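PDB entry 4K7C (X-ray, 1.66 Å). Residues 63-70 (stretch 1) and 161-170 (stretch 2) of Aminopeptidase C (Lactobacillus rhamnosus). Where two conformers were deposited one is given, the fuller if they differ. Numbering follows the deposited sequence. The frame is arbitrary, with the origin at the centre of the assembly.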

ATOM      1  N   ASN A  63      18.103  -6.795  14.022  1.00 16.63           N
ATOM      2  CA  ASN A  63      16.835  -7.395  13.631  1.00 17.47           C
ATOM      3  C   ASN A  63      17.079  -8.766  13.048  1.00 18.08           C
ATOM      4  O   ASN A  63      17.681  -8.915  11.960  1.00 18.99           O
ATOM      5  CB  ASN A  63      16.144  -6.527  12.558  1.00 19.38           C
ATOM      6  CG  ASN A  63      14.737  -6.994  12.273  1.00 17.43           C
ATOM      7  OD1 ASN A  63      14.298  -8.037  12.739  1.00 20.23           O
ATOM      8  ND2 ASN A  63      14.026  -6.217  11.483  1.00 21.30           N
ATOM      9  N   GLN A  64      16.636  -9.782  13.780  1.00 18.80           N
ATOM     10  CA  GLN A  64      16.753 -11.187  13.408  1.00 18.36           C
ATOM     11  C   GLN A  64      15.797 -11.665  12.336  1.00 17.96           C
ATOM     12  O   GLN A  64      15.970 -12.747  11.766  1.00 16.98           O
ATOM     13  CB  GLN A  64      16.606 -12.022  14.685  1.00 18.29           C
ATOM     14  CG  GLN A  64      15.166 -12.196  15.170  1.00 19.91           C
ATOM     15  CD  GLN A  64      15.112 -12.689  16.560  1.00 19.55           C
ATOM     16  OE1 GLN A  64      15.676 -12.089  17.481  1.00 22.76           O
ATOM     17  NE2 GLN A  64      14.542 -13.848  16.716  1.00 21.96           N
ATOM     18  N   LYS A  65      14.797 -10.847  12.036  1.00 18.42           N
ATOM     19  CA  LYS A  65      13.812 -11.186  11.022  1.00 17.27           C
ATOM     20  C   LYS A  65      13.109 -12.493  11.313  1.00 18.10           C
ATOM     21  O   LYS A  65      12.870 -12.793  12.495  1.00 16.95           O
ATOM     22  CB  LYS A  65      14.457 -11.050   9.645  1.00 18.95           C
ATOM     23  CG  LYS A  65      14.904  -9.609   9.475  1.00 20.14           C
ATOM     24  CD  LYS A  65      15.274  -9.283   8.041  1.00 24.65           C
ATOM     25  CE  LYS A  65      15.648  -7.806   7.870  1.00 28.74           C
ATOM     26  NZ  LYS A  65      16.204  -7.526   6.510  1.00 29.47           N
ATOM     27  N   GLN A  66      12.835 -13.300  10.295  1.00 16.16           N
ATOM     28  CA  GLN A  66      12.046 -14.464  10.476  1.00 17.47           C
ATOM     29  C   GLN A  66      12.997 -15.634  10.740  1.00 15.55           C
ATOM     30  O   GLN A  66      13.097 -16.616   9.991  1.00 15.36           O
ATOM     31  CB  GLN A  66      11.124 -14.690   9.270  1.00 19.29           C
ATOM     32  CG  GLN A  66      10.172 -13.536   9.058  1.00 23.76           C
ATOM     33  CD  GLN A  66       9.386 -13.704   7.775  1.00 28.60           C
ATOM     34  OE1 GLN A  66       9.798 -13.252   6.697  1.00 36.71           O
ATOM     35  NE2 GLN A  66       8.245 -14.293   7.885  1.00 37.05           N
ATOM     36  N   SER A  67      13.579 -15.563  11.927  1.00 16.50           N
ATOM     37  CA  SER A  67      14.410 -16.628  12.383  1.00 17.23           C
ATOM     38  C   SER A  67      14.342 -16.645  13.923  1.00 18.50           C
ATOM     39  O   SER A  67      13.855 -15.687  14.553  1.00 19.45           O
ATOM     40  CB  SER A  67      15.885 -16.398  11.947  1.00 16.08           C
ATOM     41  OG  SER A  67      16.466 -15.370  12.701  1.00 15.85           O
ATOM     42  N   GLY A  68      14.729 -17.779  14.501  1.00 18.31           N
ATOM     43  CA  GLY A  68      14.738 -17.930  15.997  1.00 18.05           C
ATOM     44  C   GLY A  68      16.137 -17.751  16.594  1.00 17.65           C
ATOM     45  O   GLY A  68      16.542 -18.521  17.487  1.00 21.29           O
ATOM     46  N   ARG A  69      16.827 -16.672  16.213  1.00 18.11           N
ATOM     47  CA  ARG A  69      18.214 -16.496  16.531  1.00 18.43           C
ATOM     48  C   ARG A  69      18.370 -15.505  17.694  1.00 20.04           C
ATOM     49  O   ARG A  69      19.450 -14.980  17.884  1.00 17.84           O
ATOM     50  CB  ARG A  69      19.028 -15.991  15.312  1.00 19.67           C
ATOM     51  CG  ARG A  69      19.127 -16.980  14.229  1.00 19.31           C
ATOM     52  CD  ARG A  69      19.898 -16.480  13.017  1.00 19.64           C
ATOM     53  NE  ARG A  69      19.238 -15.315  12.411  1.00 18.39           N
ATOM     54  CZ  ARG A  69      19.779 -14.506  11.537  1.00 17.56           C
ATOM     55  NH1 ARG A  69      21.064 -14.603  11.157  1.00 16.45           N
ATOM     56  NH2 ARG A  69      19.045 -13.511  11.061  1.00 18.79           N
ATOM     57  N   CYS A  70      17.316 -15.310  18.505  0.50 18.29           N
ATOM     58  CA  CYS A  70      17.375 -14.255  19.541  0.50 19.00           C
ATOM     59  C   CYS A  70      18.627 -14.411  20.424  0.50 17.65           C
ATOM     60  O   CYS A  70      19.373 -13.466  20.571  0.50 17.02           O
ATOM     61  CB  CYS A  70      16.106 -14.269  20.370  0.50 19.10           C
ATOM     62  SG  CYS A  70      16.012 -15.810  21.235  0.50 21.86           S
ATOM     63  N   PRO A 161      27.487 -11.389   5.487  1.00 18.33           N
ATOM     64  CA  PRO A 161      26.149 -10.816   5.468  1.00 18.68           C
ATOM     65  C   PRO A 161      25.033 -11.857   5.531  1.00 16.37           C
ATOM     66  O   PRO A 161      25.228 -13.101   5.268  1.00 16.01           O
ATOM     67  CB  PRO A 161      26.083 -10.082   4.113  1.00 21.63           C
ATOM     68  CG  PRO A 161      27.433 -10.033   3.554  1.00 22.87           C
ATOM     69  CD  PRO A 161      28.199 -11.156   4.226  1.00 20.80           C
ATOM     70  N   GLU A 162      23.850 -11.370   5.833  1.00 17.05           N
ATOM     71  CA  GLU A 162      22.660 -12.182   5.722  1.00 15.87           C
ATOM     72  C   GLU A 162      22.405 -12.706   4.287  1.00 15.79           C
ATOM     73  O   GLU A 162      22.730 -12.084   3.261  1.00 15.35           O
ATOM     74  CB  GLU A 162      21.385 -11.401   6.235  1.00 16.05           C
ATOM     75  CG  GLU A 162      21.533 -10.979   7.685  1.00 17.02           C
ATOM     76  CD  GLU A 162      21.310 -12.164   8.598  1.00 17.30           C
ATOM     77  OE1 GLU A 162      20.236 -12.800   8.438  1.00 15.09           O
ATOM     78  OE2 GLU A 162      22.203 -12.429   9.456  1.00 16.29           O
ATOM     79  N   THR A 163      21.733 -13.830   4.255  1.00 14.91           N
ATOM     80  CA  THR A 163      21.175 -14.420   3.053  1.00 14.84           C
ATOM     81  C   THR A 163      19.635 -14.575   3.222  1.00 15.20           C
ATOM     82  O   THR A 163      19.064 -14.169   4.221  1.00 15.47           O
ATOM     83  CB  THR A 163      21.762 -15.783   2.790  1.00 13.21           C
ATOM     84  OG1 THR A 163      21.305 -16.664   3.806  1.00 13.84           O
ATOM     85  CG2 THR A 163      23.370 -15.758   2.721  1.00 14.42           C
ATOM     86  N   TYR A 164      18.997 -15.068   2.188  1.00 17.08           N
ATOM     87  CA  TYR A 164      17.556 -15.403   2.234  1.00 15.88           C
ATOM     88  C   TYR A 164      17.260 -16.241   3.430  1.00 17.05           C
ATOM     89  O   TYR A 164      16.382 -15.908   4.167  1.00 15.85           O
ATOM     90  CB  TYR A 164      17.058 -16.033   0.914  1.00 16.17           C
ATOM     91  CG  TYR A 164      15.591 -16.314   0.902  1.00 15.56           C
ATOM     92  CD1 TYR A 164      14.699 -15.520   0.200  1.00 20.51           C
ATOM     93  CD2 TYR A 164      15.089 -17.415   1.586  1.00 18.02           C
ATOM     94  CE1 TYR A 164      13.316 -15.778   0.285  1.00 19.90           C
ATOM     95  CE2 TYR A 164      13.752 -17.705   1.584  1.00 17.87           C
ATOM     96  CZ  TYR A 164      12.891 -16.893   0.899  1.00 20.58           C
ATOM     97  OH  TYR A 164      11.550 -17.189   0.896  1.00 23.79           O
ATOM     98  N   SER A 165      17.977 -17.352   3.625  1.00 14.32           N
ATOM     99  CA  SER A 165      17.618 -18.345   4.607  1.00 14.78           C
ATOM    100  C   SER A 165      17.984 -17.871   6.015  1.00 15.29           C
ATOM    101  O   SER A 165      17.371 -18.264   6.953  1.00 15.79           O
ATOM    102  CB  SER A 165      18.290 -19.661   4.322  1.00 15.95           C
ATOM    103  OG  SER A 165      17.831 -20.235   3.163  1.00 16.61           O
ATOM    104  N   SER A 166      19.028 -17.069   6.135  1.00 14.65           N
ATOM    105  CA  SER A 166      19.440 -16.666   7.486  1.00 15.08           C
ATOM    106  C   SER A 166      18.396 -15.764   8.101  1.00 17.35           C
ATOM    107  O   SER A 166      18.209 -15.793   9.309  1.00 17.40           O
ATOM    108  CB  SER A 166      20.810 -15.949   7.526  1.00 15.30           C
ATOM    109  OG  SER A 166      20.903 -14.758   6.762  1.00 16.34           O
ATOM    110  N   SER A 167      17.730 -14.969   7.271  1.00 17.23           N
ATOM    111  CA  SER A 167      16.713 -14.039   7.697  1.00 18.10           C
ATOM    112  C   SER A 167      15.250 -14.611   7.509  1.00 17.52           C
ATOM    113  O   SER A 167      14.247 -13.967   7.896  1.00 17.50           O
ATOM    114  CB  SER A 167      16.959 -12.678   7.011  1.00 20.51           C
ATOM    115  OG  SER A 167      17.874 -11.843   7.764  1.00 19.27           O
ATOM    116  N   LYS A 168      15.124 -15.848   7.010  1.00 15.63           N
ATOM    117  CA  LYS A 168      13.863 -16.558   6.838  1.00 15.07           C
ATOM    118  C   LYS A 168      14.182 -18.042   6.796  1.00 13.54           C
ATOM    119  O   LYS A 168      14.354 -18.608   5.709  1.00 15.00           O
ATOM    120  CB  LYS A 168      13.172 -16.099   5.572  1.00 17.42           C
ATOM    121  CG  LYS A 168      11.763 -16.549   5.294  1.00 23.84           C
ATOM    122  CD  LYS A 168      11.159 -15.579   4.255  1.00 27.92           C
ATOM    123  CE  LYS A 168       9.890 -16.135   3.633  1.00 37.98           C
ATOM    124  NZ  LYS A 168       9.182 -17.119   4.498  1.00 42.61           N
ATOM    125  N   SER A 169      14.393 -18.606   7.996  1.00 14.78           N
ATOM    126  CA  SER A 169      15.018 -19.919   8.137  1.00 16.45           C
ATOM    127  C   SER A 169      14.092 -21.109   8.030  1.00 16.11           C
ATOM    128  O   SER A 169      14.545 -22.273   8.128  1.00 16.30           O
ATOM    129  CB  SER A 169      15.713 -20.000   9.465  1.00 15.56           C
ATOM    130  OG  SER A 169      14.810 -19.670  10.537  1.00 14.52           O
ATOM    131  N   ASN A 170      12.796 -20.854   7.851  0.50 16.69           N
ATOM    132  CA  ASN A 170      11.835 -21.980   7.853  0.50 17.20           C
ATOM    133  C   ASN A 170      12.160 -23.097   6.876  0.50 17.09           C
ATOM    134  O   ASN A 170      12.153 -24.269   7.243  0.50 17.25           O
ATOM    135  CB  ASN A 170      10.398 -21.480   7.685  0.50 18.11           C
ATOM    136  CG  ASN A 170       9.855 -20.784   8.944  0.50 19.93           C
TER
HETATM  137  O   HOH W   1      18.623 -10.356   9.934  1.00 22.22           O
HETATM  138  O   HOH W   2      18.257  -9.574   6.010  1.00 26.87           O
HETATM  139  O   HOH W   3      12.423 -12.256   6.375  1.00 29.72           O

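Two irregular segments of Aminopeptidase C, at least 93 residues apart in sequence wherever they touch, meet along a short run of backbone. Lys-65, Gln-66 and Ser-67 lie beside Ser-167, Lys-168 and Ser-169, and the nearest pair of CA atoms across the stretches belongs to Gln-66 and Lys-168, 4.6 Å apart. These two residues form a single beta bridge. Gln-66 N donates to Ser-167 O at 2.9 Å, and Gln-66 O accepts from Ser-169 N at 3.1 Å, so both polar groups of one Gln-66 backbone unit are used on the residues flanking Lys-168. Within the bridge, Lys-168 CA also lies 3.2 Å from Gln-66 O, a CA-H...O contact. No sheet extends from it.

The main side-chain link is the salt bridge between Arg-69 and Glu-162. It is two-pronged: Arg-69 NH1 donates to Glu-162 OE2 and Arg-69 NH2 to Glu-162 OE1, each at 3.0 Å, with the carboxylate oxygen OE1 near the guanidinium plane. Ser-166 O instead lies over one face of the guanidinium; although it is 3.0 Å from Arg-69 NH2, the angle is too poor for a hydrogen bond. Both partners are held from their own stretches. Arg-69 NE donates to Ser-67 OG (2.8 Å) and Arg-69 NH2 to Gln-64 O (3.2 Å), while Glu-162 OE1 accepts from Ser-166 OG (2.7 Å) and Ser-167 OG (2.6 Å).

Water extends the contact. Water 1 donates to Asn-63 O and Ser-167 OG, both at 2.7 Å; water 2 accepts from Lys-65 NZ and donates to Ser-167 OG, both at 2.9 Å. Beside the beta bridge, water 3 donates to Gln-66 OE1 (2.8 Å) and Ser-167 O (2.9 Å), so the latter carbonyl serves backbone and solvent together. Ser-169 CB points toward stretch 1, and its OG packs 3.6 Å from Ser-67 CA.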